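Local coordinates for protein acetone carboxylase alpha subunit (Xanthobacter autotrophicus Py2, PDB 5M45) that forms the alpha subunit of acetone carboxylase, a protein of the hydantoinase B/oxoprolinase family that assembles with beta and gamma subunits and holds a manganese ion, at residues L44-R50 with Y265-H270; I109-T114 with S354-V358; W546-Y552 with P626-P631; S556-A562 with Q598-Q604. All blocks are in the same frame, centred on the assembly; numbering follows the deposited sequence.

Contact 1 of 4, residues L44-R50 with Y265-H270; sequences LKTLELR and YEAVEH
Residues L44-L47 run as an irregular loop into a helix that begins at E48, with L47 at the N-cap position; Y265-H270 is a piece of the long helix 257-282, kinked at Y265 and V268. The CA atoms come closest at L47-E266, 5.9 Å, and at L44-E269, 7.1 Å. E266 (chi1 m, chi2 t) reaches across with its carboxylate: L49 N gives a hydrogen bond to E266 OE2 at 2.9 Å and R50 N one to E266 OE1 at 3.0 Å. Earlier in the loop, L44 sets CD1 4.1 Å from Y265 CB, and L47 CD2 lies 3.8 Å from E269 CG. A water joins L44 O (2.8 Å) to E269 OE2 (2.6 Å), while E269 OE1 accepts a hydrogen bond from Y41 N and OE2 forms a salt bridge with R272. At the far end R50, chi1 t, lays its guanidinium flat on the H270 ring, centres 3.9 Å apart and planes at 18°, with R50 CD 3.9 Å from the ring centroid in a CH-pi contact; H270 ND1 pairs with Y57 OH. E266 thus accepts from two first-turn amides of the helix that follows L47, and these, with the helix dipole, offset its buried charge.

Contact 2 of 4, residues I109-T114 with S354-V358; sequences IIHVGT and SGIWV
S354-V358 is regular helix, the middle of helix 349-361, and it packs on I109-T114, where a turn passes into helix 111-124. The backbones come nearest at S354 and G113, whose CA atoms are 5.4 Å apart. S354 points at the other segment with chi1 m: its OG sits 3.4 Å from G113 CA and its CB 3.6 Å from I110 O. A side chain at position 113 would run into that hydroxyl, so the glycine lets the helices close up; S354 OG itself is hydrogen-bonded to V350 O in its own helix. I110 CD1 packs on the backbone of G355, 3.7 Å from its N. This is tight, glycine-mediated helix packing in the buried interior of the chain, and it borders a ligand pocket: G113 lines the site of 3,6,9,12,15-pentaoxaheptadecan-1-ol. The CB of H111 points away from S354-V358, and its NE2 makes a weak hydrogen bond to D153, a manganese ligand. W357, chi1 t and chi2 near 91°, swings its indole across I109 and V112. Its CZ3 lies 3.3 Å from I109 O and 3.8 Å from I109 CD1, and its CH2 4.0 Å from V112 CG2, while NE1 is tied to N371 O. V358, chi1 t, then points at the turn, with CG2 3.5 Å from I110 N, 3.9 Å from I110 CB and 4.1 Å from I109 CG1.

Contact 3 of 4, residues W546-Y552 with P626-P631; sequences WGLMGGY and PGFGDP
A type I' beta turn, L548-G551, is laid against the glycine-rich loop P626-P631, and an isolated beta bridge between L548 and F628 (CA-CA 5.0 Å) holds the two together beside the gamma subunit. Neither segment forms a regular strand. L548 N donates to G627 O at 3.0 Å, G629 N returns a bond to L548 O at 3.0 Å, and G627 N reaches Y552 O, also 3.0 Å. L548 O is shared, since it also accepts from G551 N (3.2 Å) to close the turn. G550, G551 and G629 let the backbones approach to 4.3 Å (G550 CA to G629 CA) and 4.2 Å (G551 CA to F628 CA). G550, at phi 117°, would jam any CB against the preceding carbonyl, and G629 has phi 78°. Y552 OH and D630 OD2 are bonded to the gamma subunit, and D630 OD1 forms a salt bridge with R687. M549, chi1 m, makes a Met-aromatic contact, SD 3.7 Å from F628 CE2, while Y552 CE1 meets P631 CG at 3.7 Å.

Contact 4 of 4, residues S556-A562 with Q598-Q604; sequences SGYRFAA and QIKRDKQ
An arginine and an aspartate, cross-strand neighbours on adjacent antiparallel strands, make a two-pronged salt bridge: R559 NE to D602 OD1 at 3.0 Å and R559 NH2 to D602 OD2 at 2.9 Å. D602 OD1 also accepts from Q604 N at 3.1 Å, an Asx turn just where the second strand ends. Strands 559-562 and 598-602 have axes 4.7 Å apart at 178°. R559-D602 and A561-K600 are hydrogen-bonded pairs, F560-R601 and A562-I599 non-hydrogen-bonded. The rungs are R559 N to D602 O (2.9 Å), D602 N to R559 O (3.2 Å), A561 N to K600 O (3.0 Å) and K600 N to A561 O (2.9 Å). On the face of R559, its guanidinium lies between K600 CD and Q604 CG. On the face of F560, the ring's CE1 touches I599 CG2 at 3.7 Å and CD1 lies 3.5 Å from R601 NH1, over the guanidinium; R601 also bridges D582 and D591. K603 curls back (chi1-chi3 all m) so that NZ bonds G557 O at 2.9 Å and, weakly, S556 OG at 2.8 Å; both K603 NZ and S556 OG also bond backbone of the gamma subunit. Strand 598-602 is an outermost strand of a five-stranded antiparallel sheet within this chain. The positive charges of R559 and K600 (R559 NH1 to K600 NZ 4.2 Å) are balanced by acids: D602 and D302 on R559, D302 and E610 on K600.

In the fold
From the N terminus, L44-R50 leads into helix 48-52 and meets Y265-H270, so contact 1 closes a loop of 214 residues. Contact 2 opens inside that loop at I109-T114 and closes beyond it at S354-V358, so the two cross; their centres lie 22 Å apart and they do not touch. Contact 1 ties helix 48-52 to helix 257-282, contact 2 helix 111-124 to helix 349-361. The chain then goes on to contact 3, whose loop, from W546-Y552 to P626-P631, encloses contact 4, the strand pair of the five-stranded sheet. Contacts 3 and 4 both meet the gamma subunit; contact 4 lies across the chain's centre from contact 1, about 55 Å between centres.

Contact 1 of 4, residues L44-R50 with Y265-H270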
# COMPACT_ATOMS: atom_id res chain seq x y z
N LEU A 44 32.81 -28.34 -0.46
CA LEU A 44 32.86 -29.57 -1.25
C LEU A 44 34.10 -29.63 -2.14
O LEU A 44 34.09 -29.17 -3.30
CB LEU A 44 31.59 -29.69 -2.11
CG LEU A 44 30.30 -29.95 -1.35
CD1 LEU A 44 29.05 -29.65 -2.18
CD2 LEU A 44 30.26 -31.39 -0.83
N LYS A 45 35.16 -30.24 -1.60
CA LYS A 45 36.42 -30.49 -2.33
C LYS A 45 36.32 -31.61 -3.37
O LYS A 45 37.09 -31.63 -4.33
CB LYS A 45 37.55 -30.77 -1.35
CG LYS A 45 37.90 -29.52 -0.58
CD LYS A 45 38.86 -29.75 0.56
CE LYS A 45 39.27 -28.41 1.13
NZ LYS A 45 40.51 -28.52 1.93
N THR A 46 35.44 -32.56 -3.12
CA THR A 46 35.08 -33.56 -4.10
C THR A 46 33.54 -33.58 -4.17
O THR A 46 32.85 -33.14 -3.24
CB THR A 46 35.63 -34.97 -3.77
OG1 THR A 46 34.93 -35.53 -2.66
CG2 THR A 46 37.13 -34.94 -3.45
N LEU A 47 33.05 -34.08 -5.28
CA LEU A 47 31.61 -34.29 -5.49
C LEU A 47 31.30 -35.81 -5.56
O LEU A 47 31.34 -36.39 -6.65
CB LEU A 47 31.19 -33.57 -6.78
CG LEU A 47 31.50 -32.06 -6.82
CD1 LEU A 47 30.92 -31.44 -8.08
CD2 LEU A 47 30.91 -31.36 -5.63
N GLU A 48 31.01 -36.43 -4.40
CA GLU A 48 30.93 -37.91 -4.32
C GLU A 48 29.87 -38.51 -5.25
O GLU A 48 30.14 -39.49 -5.92
CB GLU A 48 30.68 -38.42 -2.90
CG GLU A 48 31.81 -38.31 -1.91
CD GLU A 48 31.40 -38.80 -0.50
OE1 GLU A 48 30.46 -39.68 -0.29
OE2 GLU A 48 32.03 -38.26 0.45
N LEU A 49 28.66 -37.96 -5.23
CA LEU A 49 27.60 -38.49 -6.08
C LEU A 49 27.99 -38.36 -7.57
O LEU A 49 27.94 -39.34 -8.31
CB LEU A 49 26.25 -37.83 -5.81
CG LEU A 49 25.05 -38.48 -6.52
CD1 LEU A 49 24.68 -39.78 -5.85
CD2 LEU A 49 23.82 -37.57 -6.52
N ARG A 50 28.41 -37.17 -7.97
CA ARG A 50 28.80 -36.96 -9.36
C ARG A 50 29.94 -37.87 -9.84
O ARG A 50 29.85 -38.44 -10.93
CB ARG A 50 29.19 -35.52 -9.61
CG ARG A 50 29.45 -35.30 -11.07
CD ARG A 50 29.36 -33.87 -11.41
NE ARG A 50 30.63 -33.17 -11.38
CZ ARG A 50 31.36 -32.81 -12.43
NH1 ARG A 50 31.02 -33.17 -13.67
NH2 ARG A 50 32.46 -32.10 -12.23
N TYR A 265 23.38 -30.06 -2.85
CA TYR A 265 24.55 -29.20 -2.65
C TYR A 265 25.63 -29.37 -3.73
O TYR A 265 26.23 -28.37 -4.18
CB TYR A 265 25.11 -29.35 -1.21
CG TYR A 265 24.02 -29.07 -0.20
CD1 TYR A 265 23.14 -30.07 0.18
CD2 TYR A 265 23.82 -27.80 0.32
CE1 TYR A 265 22.10 -29.83 1.07
CE2 TYR A 265 22.78 -27.55 1.21
CZ TYR A 265 21.94 -28.58 1.59
OH TYR A 265 20.90 -28.35 2.46
N GLU A 266 25.84 -30.60 -4.21
CA GLU A 266 26.82 -30.85 -5.27
C GLU A 266 26.47 -30.08 -6.56
O GLU A 266 27.39 -29.60 -7.24
CB GLU A 266 26.99 -32.34 -5.58
CG GLU A 266 27.61 -33.18 -4.45
CD GLU A 266 27.90 -34.62 -4.85
OE1 GLU A 266 28.07 -34.90 -6.08
OE2 GLU A 266 27.97 -35.50 -3.91
N ALA A 267 25.18 -29.97 -6.90
CA ALA A 267 24.76 -29.31 -8.15
C ALA A 267 25.20 -27.82 -8.18
O ALA A 267 25.55 -27.31 -9.24
CB ALA A 267 23.25 -29.44 -8.38
N VAL A 268 25.25 -27.17 -7.01
CA VAL A 268 25.67 -25.79 -6.91
C VAL A 268 27.19 -25.67 -7.15
O VAL A 268 27.66 -24.84 -7.98
CB VAL A 268 25.28 -25.18 -5.52
CG1 VAL A 268 25.64 -23.70 -5.47
CG2 VAL A 268 23.80 -25.36 -5.21
N GLU A 269 27.98 -26.50 -6.47
CA GLU A 269 29.44 -26.48 -6.68
C GLU A 269 29.81 -26.85 -8.13
O GLU A 269 30.73 -26.29 -8.71
CB GLU A 269 30.17 -27.38 -5.67
CG GLU A 269 31.66 -27.64 -5.91
CD GLU A 269 32.55 -26.40 -5.92
OE1 GLU A 269 32.09 -25.28 -5.57
OE2 GLU A 269 33.76 -26.57 -6.29
N HIS A 270 29.07 -27.80 -8.71
CA HIS A 270 29.24 -28.16 -10.14
C HIS A 270 29.05 -26.90 -11.05
O HIS A 270 29.82 -26.67 -11.99
CB HIS A 270 28.24 -29.27 -10.47
CG HIS A 270 28.36 -29.85 -11.85
ND1 HIS A 270 27.49 -30.82 -12.30
CD2 HIS A 270 29.22 -29.61 -12.87
CE1 HIS A 270 27.82 -31.16 -13.53
NE2 HIS A 270 28.86 -30.45 -13.90
O HOH W 1 35.00 -28.85 -5.91

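Contact 2 of 4, residues I109-T114 with S354-V358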
# COMPACT_ATOMS: atom_id res chain seq x y z
N ILE A 109 14.49 -15.42 -15.50
CA ILE A 109 15.35 -16.12 -14.56
C ILE A 109 16.18 -15.22 -13.67
O ILE A 109 16.91 -15.72 -12.83
CB ILE A 109 16.24 -17.21 -15.23
CG1 ILE A 109 17.28 -16.61 -16.18
CG2 ILE A 109 15.38 -18.27 -15.91
CD1 ILE A 109 18.24 -17.64 -16.75
N ILE A 110 16.05 -13.90 -13.79
CA ILE A 110 16.59 -12.98 -12.77
C ILE A 110 16.05 -13.34 -11.39
O ILE A 110 16.70 -13.11 -10.37
CB ILE A 110 16.34 -11.47 -13.12
CG1 ILE A 110 17.29 -10.55 -12.32
CG2 ILE A 110 14.88 -11.08 -12.89
CD1 ILE A 110 17.35 -9.14 -12.86
N HIS A 111 14.86 -13.95 -11.35
CA HIS A 111 14.22 -14.31 -10.08
C HIS A 111 14.75 -15.57 -9.43
O HIS A 111 14.40 -15.87 -8.27
CB HIS A 111 12.69 -14.32 -10.24
CG HIS A 111 12.16 -12.98 -10.64
ND1 HIS A 111 12.06 -11.93 -9.75
CD2 HIS A 111 11.77 -12.49 -11.84
CE1 HIS A 111 11.62 -10.86 -10.38
NE2 HIS A 111 11.43 -11.18 -11.65
N VAL A 112 15.65 -16.29 -10.10
CA VAL A 112 16.44 -17.34 -9.45
C VAL A 112 17.15 -16.69 -8.23
O VAL A 112 17.02 -17.17 -7.09
CB VAL A 112 17.46 -18.01 -10.41
CG1 VAL A 112 18.44 -18.88 -9.67
CG2 VAL A 112 16.75 -18.81 -11.50
N GLY A 113 17.81 -15.55 -8.47
CA GLY A 113 18.48 -14.78 -7.41
C GLY A 113 17.56 -14.06 -6.45
O GLY A 113 17.78 -14.12 -5.24
N THR A 114 16.52 -13.37 -6.95
CA THR A 114 15.60 -12.60 -6.05
C THR A 114 14.84 -13.51 -5.07
O THR A 114 14.75 -13.20 -3.88
CB THR A 114 14.60 -11.72 -6.80
OG1 THR A 114 13.69 -12.55 -7.51
CG2 THR A 114 15.29 -10.80 -7.76
N SER A 354 22.09 -10.28 -9.83
CA SER A 354 21.31 -11.36 -10.48
C SER A 354 21.16 -11.13 -12.00
O SER A 354 21.22 -12.10 -12.79
CB SER A 354 19.94 -11.59 -9.81
OG SER A 354 20.13 -12.00 -8.46
N GLY A 355 21.00 -9.87 -12.42
CA GLY A 355 20.98 -9.55 -13.84
C GLY A 355 22.31 -9.79 -14.56
O GLY A 355 22.32 -10.18 -15.74
N ILE A 356 23.43 -9.55 -13.87
CA ILE A 356 24.74 -9.90 -14.44
C ILE A 356 24.82 -11.43 -14.64
O ILE A 356 25.34 -11.90 -15.68
CB ILE A 356 25.91 -9.36 -13.59
CG1 ILE A 356 25.90 -7.82 -13.59
CG2 ILE A 356 27.28 -9.88 -14.11
CD1 ILE A 356 26.77 -7.16 -12.51
N TRP A 357 24.27 -12.18 -13.69
CA TRP A 357 24.18 -13.65 -13.77
C TRP A 357 23.34 -14.07 -14.98
O TRP A 357 23.75 -14.95 -15.74
CB TRP A 357 23.68 -14.25 -12.44
CG TRP A 357 23.44 -15.72 -12.45
CD1 TRP A 357 24.33 -16.69 -12.12
CD2 TRP A 357 22.24 -16.39 -12.83
NE1 TRP A 357 23.75 -17.94 -12.25
CE2 TRP A 357 22.45 -17.78 -12.66
CE3 TRP A 357 20.97 -15.95 -13.23
CZ2 TRP A 357 21.45 -18.73 -12.92
CZ3 TRP A 357 19.98 -16.87 -13.50
CH2 TRP A 357 20.23 -18.25 -13.35
N VAL A 358 22.21 -13.38 -15.22
CA VAL A 358 21.38 -13.61 -16.42
C VAL A 358 22.20 -13.44 -17.71
O VAL A 358 22.16 -14.31 -18.60
CB VAL A 358 20.11 -12.71 -16.41
CG1 VAL A 358 19.35 -12.82 -17.74
CG2 VAL A 358 19.17 -13.10 -15.26

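Contact 3 of 4, residues W546-Y552 with P626-P631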
# COMPACT_ATOMS: atom_id res chain seq x y z
N TRP A 546 26.29 0.96 -26.68
CA TRP A 546 27.31 1.51 -27.59
C TRP A 546 27.65 0.39 -28.60
O TRP A 546 27.62 -0.81 -28.27
CB TRP A 546 28.62 1.89 -26.84
CG TRP A 546 28.60 3.00 -25.81
CD1 TRP A 546 27.51 3.57 -25.21
CD2 TRP A 546 29.75 3.64 -25.22
NE1 TRP A 546 27.91 4.52 -24.29
CE2 TRP A 546 29.28 4.58 -24.28
CE3 TRP A 546 31.14 3.49 -25.39
CZ2 TRP A 546 30.15 5.42 -23.55
CZ3 TRP A 546 32.00 4.30 -24.69
CH2 TRP A 546 31.51 5.24 -23.75
N GLY A 547 28.02 0.79 -29.81
CA GLY A 547 28.64 -0.11 -30.76
C GLY A 547 30.05 -0.52 -30.36
O GLY A 547 30.68 0.10 -29.48
N LEU A 548 30.57 -1.56 -31.00
CA LEU A 548 31.85 -2.16 -30.63
C LEU A 548 32.84 -2.10 -31.80
O LEU A 548 32.47 -2.40 -32.94
CB LEU A 548 31.60 -3.63 -30.22
CG LEU A 548 32.76 -4.52 -29.74
CD1 LEU A 548 33.45 -3.92 -28.54
CD2 LEU A 548 32.31 -5.93 -29.37
N MET A 549 34.09 -1.77 -31.49
CA MET A 549 35.23 -1.81 -32.45
C MET A 549 34.94 -1.07 -33.77
O MET A 549 35.31 -1.52 -34.87
CB MET A 549 35.65 -3.26 -32.69
CG MET A 549 36.33 -3.94 -31.51
SD MET A 549 36.32 -5.76 -31.61
CE MET A 549 36.89 -6.09 -29.96
N GLY A 550 34.26 0.07 -33.65
CA GLY A 550 33.94 0.93 -34.79
C GLY A 550 32.46 1.10 -35.09
O GLY A 550 32.08 1.97 -35.89
N GLY A 551 31.63 0.23 -34.52
CA GLY A 551 30.19 0.31 -34.65
C GLY A 551 29.58 1.42 -33.82
O GLY A 551 30.24 1.96 -32.90
N TYR A 552 28.33 1.75 -34.13
CA TYR A 552 27.58 2.86 -33.52
C TYR A 552 26.44 2.36 -32.63
O TYR A 552 25.95 1.22 -32.82
CB TYR A 552 26.99 3.76 -34.64
CG TYR A 552 28.06 4.61 -35.35
CD1 TYR A 552 28.86 4.07 -36.36
CD2 TYR A 552 28.25 5.95 -35.01
CE1 TYR A 552 29.81 4.86 -37.03
CE2 TYR A 552 29.20 6.73 -35.67
CZ TYR A 552 30.00 6.16 -36.66
OH TYR A 552 30.96 6.95 -37.28
N PRO A 626 22.98 -2.38 -30.79
CA PRO A 626 24.22 -1.77 -31.28
C PRO A 626 24.97 -2.51 -32.41
O PRO A 626 24.86 -3.74 -32.56
CB PRO A 626 25.09 -1.71 -30.02
CG PRO A 626 24.65 -2.90 -29.21
CD PRO A 626 23.15 -2.97 -29.44
N GLY A 627 25.74 -1.75 -33.18
CA GLY A 627 26.49 -2.28 -34.33
C GLY A 627 27.92 -2.75 -33.98
O GLY A 627 28.41 -2.51 -32.84
N PHE A 628 28.56 -3.42 -34.96
CA PHE A 628 29.93 -3.91 -34.89
C PHE A 628 30.78 -3.52 -36.10
O PHE A 628 30.39 -3.76 -37.25
CB PHE A 628 29.95 -5.46 -34.80
CG PHE A 628 31.35 -6.02 -34.68
CD1 PHE A 628 32.12 -6.27 -35.80
CD2 PHE A 628 31.89 -6.24 -33.44
CE1 PHE A 628 33.45 -6.72 -35.68
CE2 PHE A 628 33.22 -6.72 -33.31
CZ PHE A 628 33.98 -6.95 -34.42
N GLY A 629 31.98 -3.00 -35.83
CA GLY A 629 32.96 -2.67 -36.89
C GLY A 629 32.70 -1.39 -37.66
O GLY A 629 31.62 -0.82 -37.60
N ASP A 630 33.70 -0.97 -38.44
CA ASP A 630 33.60 0.23 -39.27
C ASP A 630 32.54 0.06 -40.37
O ASP A 630 32.67 -0.84 -41.18
CB ASP A 630 34.98 0.51 -39.92
CG ASP A 630 35.07 1.88 -40.65
OD1 ASP A 630 34.04 2.52 -40.91
OD2 ASP A 630 36.23 2.29 -40.97
N PRO A 631 31.52 0.94 -40.43
CA PRO A 631 30.50 0.83 -41.50
C PRO A 631 31.08 0.90 -42.90
O PRO A 631 30.47 0.40 -43.84
CB PRO A 631 29.63 2.08 -41.28
CG PRO A 631 29.78 2.41 -39.85
CD PRO A 631 31.20 2.05 -39.50

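Contact 4 of 4, residues S556-A562 with Q598-Q604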
# COMPACT_ATOMS: atom_id res chain seq x y z
N SER A 556 18.05 6.37 -30.49
CA SER A 556 17.43 6.70 -29.21
C SER A 556 15.91 6.90 -29.39
O SER A 556 15.38 6.68 -30.49
CB SER A 556 18.13 7.92 -28.58
OG SER A 556 17.94 9.11 -29.34
N GLY A 557 15.20 7.31 -28.34
CA GLY A 557 13.73 7.28 -28.33
C GLY A 557 13.09 8.63 -28.60
O GLY A 557 13.73 9.68 -28.46
N TYR A 558 11.82 8.58 -28.99
CA TYR A 558 10.97 9.75 -29.13
C TYR A 558 9.50 9.36 -28.94
O TYR A 558 9.15 8.19 -28.93
CB TYR A 558 11.21 10.47 -30.48
CG TYR A 558 10.67 9.71 -31.70
CD1 TYR A 558 11.41 8.72 -32.32
CD2 TYR A 558 9.40 9.99 -32.22
CE1 TYR A 558 10.91 8.02 -33.43
CE2 TYR A 558 8.89 9.28 -33.33
CZ TYR A 558 9.64 8.31 -33.93
OH TYR A 558 9.13 7.60 -35.04
N ARG A 559 8.67 10.39 -28.77
CA ARG A 559 7.22 10.30 -28.56
C ARG A 559 6.45 10.79 -29.78
O ARG A 559 6.79 11.84 -30.35
CB ARG A 559 6.84 11.20 -27.35
CG ARG A 559 5.37 11.47 -27.17
CD ARG A 559 5.00 12.14 -25.85
NE ARG A 559 5.48 13.53 -25.68
CZ ARG A 559 4.96 14.40 -24.80
NH1 ARG A 559 3.91 14.08 -24.04
NH2 ARG A 559 5.47 15.61 -24.68
N PHE A 560 5.42 10.04 -30.18
CA PHE A 560 4.32 10.52 -31.03
C PHE A 560 2.97 10.14 -30.45
O PHE A 560 2.70 8.96 -30.24
CB PHE A 560 4.38 9.94 -32.47
CG PHE A 560 3.23 10.39 -33.35
CD1 PHE A 560 3.30 11.57 -34.07
CD2 PHE A 560 2.06 9.60 -33.47
CE1 PHE A 560 2.22 11.99 -34.87
CE2 PHE A 560 1.00 10.00 -34.28
CZ PHE A 560 1.08 11.21 -34.97
N ALA A 561 2.13 11.15 -30.22
CA ALA A 561 0.74 11.00 -29.83
C ALA A 561 -0.11 12.07 -30.48
O ALA A 561 0.39 13.19 -30.74
CB ALA A 561 0.59 11.07 -28.32
N ALA A 562 -1.38 11.77 -30.72
CA ALA A 562 -2.31 12.73 -31.35
C ALA A 562 -3.70 12.71 -30.70
O ALA A 562 -4.31 11.66 -30.56
CB ALA A 562 -2.40 12.47 -32.87
N GLN A 598 -4.26 17.92 -32.14
CA GLN A 598 -3.19 18.35 -31.23
C GLN A 598 -2.14 17.23 -31.25
O GLN A 598 -2.40 16.16 -30.70
CB GLN A 598 -3.72 18.57 -29.81
CG GLN A 598 -2.67 19.16 -28.87
CD GLN A 598 -2.63 18.66 -27.37
OE1 GLN A 598 -3.43 17.83 -26.86
NE2 GLN A 598 -1.65 19.22 -26.65
N ILE A 599 -0.99 17.47 -31.89
CA ILE A 599 0.05 16.46 -32.02
C ILE A 599 1.20 16.75 -31.07
O ILE A 599 1.69 17.87 -31.02
CB ILE A 599 0.59 16.39 -33.47
CG1 ILE A 599 -0.53 15.99 -34.42
CG2 ILE A 599 1.80 15.43 -33.58
CD1 ILE A 599 -0.17 15.99 -35.88
N LYS A 600 1.65 15.73 -30.34
CA LYS A 600 2.89 15.80 -29.57
C LYS A 600 3.94 14.90 -30.25
O LYS A 600 3.78 13.67 -30.28
CB LYS A 600 2.63 15.39 -28.12
CG LYS A 600 1.73 16.41 -27.40
CD LYS A 600 1.69 16.17 -25.89
CE LYS A 600 0.77 17.17 -25.19
NZ LYS A 600 0.89 17.02 -23.68
N ARG A 601 4.96 15.51 -30.84
CA ARG A 601 6.04 14.81 -31.53
C ARG A 601 7.36 15.43 -31.05
O ARG A 601 7.69 16.56 -31.46
CB ARG A 601 5.89 14.96 -33.06
CG ARG A 601 7.06 14.44 -33.89
CD ARG A 601 6.91 14.65 -35.39
NE ARG A 601 5.95 13.74 -36.04
CZ ARG A 601 6.16 12.47 -36.36
NH1 ARG A 601 5.21 11.79 -36.96
NH2 ARG A 601 7.30 11.85 -36.07
N ASP A 602 8.07 14.74 -30.16
CA ASP A 602 9.22 15.35 -29.49
C ASP A 602 10.11 14.30 -28.83
O ASP A 602 9.81 13.09 -28.93
CB ASP A 602 8.76 16.43 -28.48
CG ASP A 602 7.90 15.88 -27.35
OD1 ASP A 602 7.94 14.69 -27.02
OD2 ASP A 602 7.14 16.68 -26.75
N LYS A 603 11.18 14.74 -28.15
CA LYS A 603 12.10 13.83 -27.44
C LYS A 603 11.67 13.36 -26.04
O LYS A 603 12.43 12.64 -25.38
CB LYS A 603 13.50 14.46 -27.33
CG LYS A 603 14.26 14.63 -28.66
CD LYS A 603 14.66 13.32 -29.30
CE LYS A 603 15.63 12.46 -28.45
NZ LYS A 603 16.06 11.22 -29.16
N GLN A 604 10.48 13.71 -25.58
CA GLN A 604 10.08 13.43 -24.21
C GLN A 604 9.54 11.99 -24.08
O GLN A 604 8.34 11.73 -24.18
CB GLN A 604 9.07 14.50 -23.74
CG GLN A 604 8.78 14.49 -22.25
CD GLN A 604 10.01 14.70 -21.41
OE1 GLN A 604 10.92 15.41 -21.80
NE2 GLN A 604 10.06 14.08 -20.23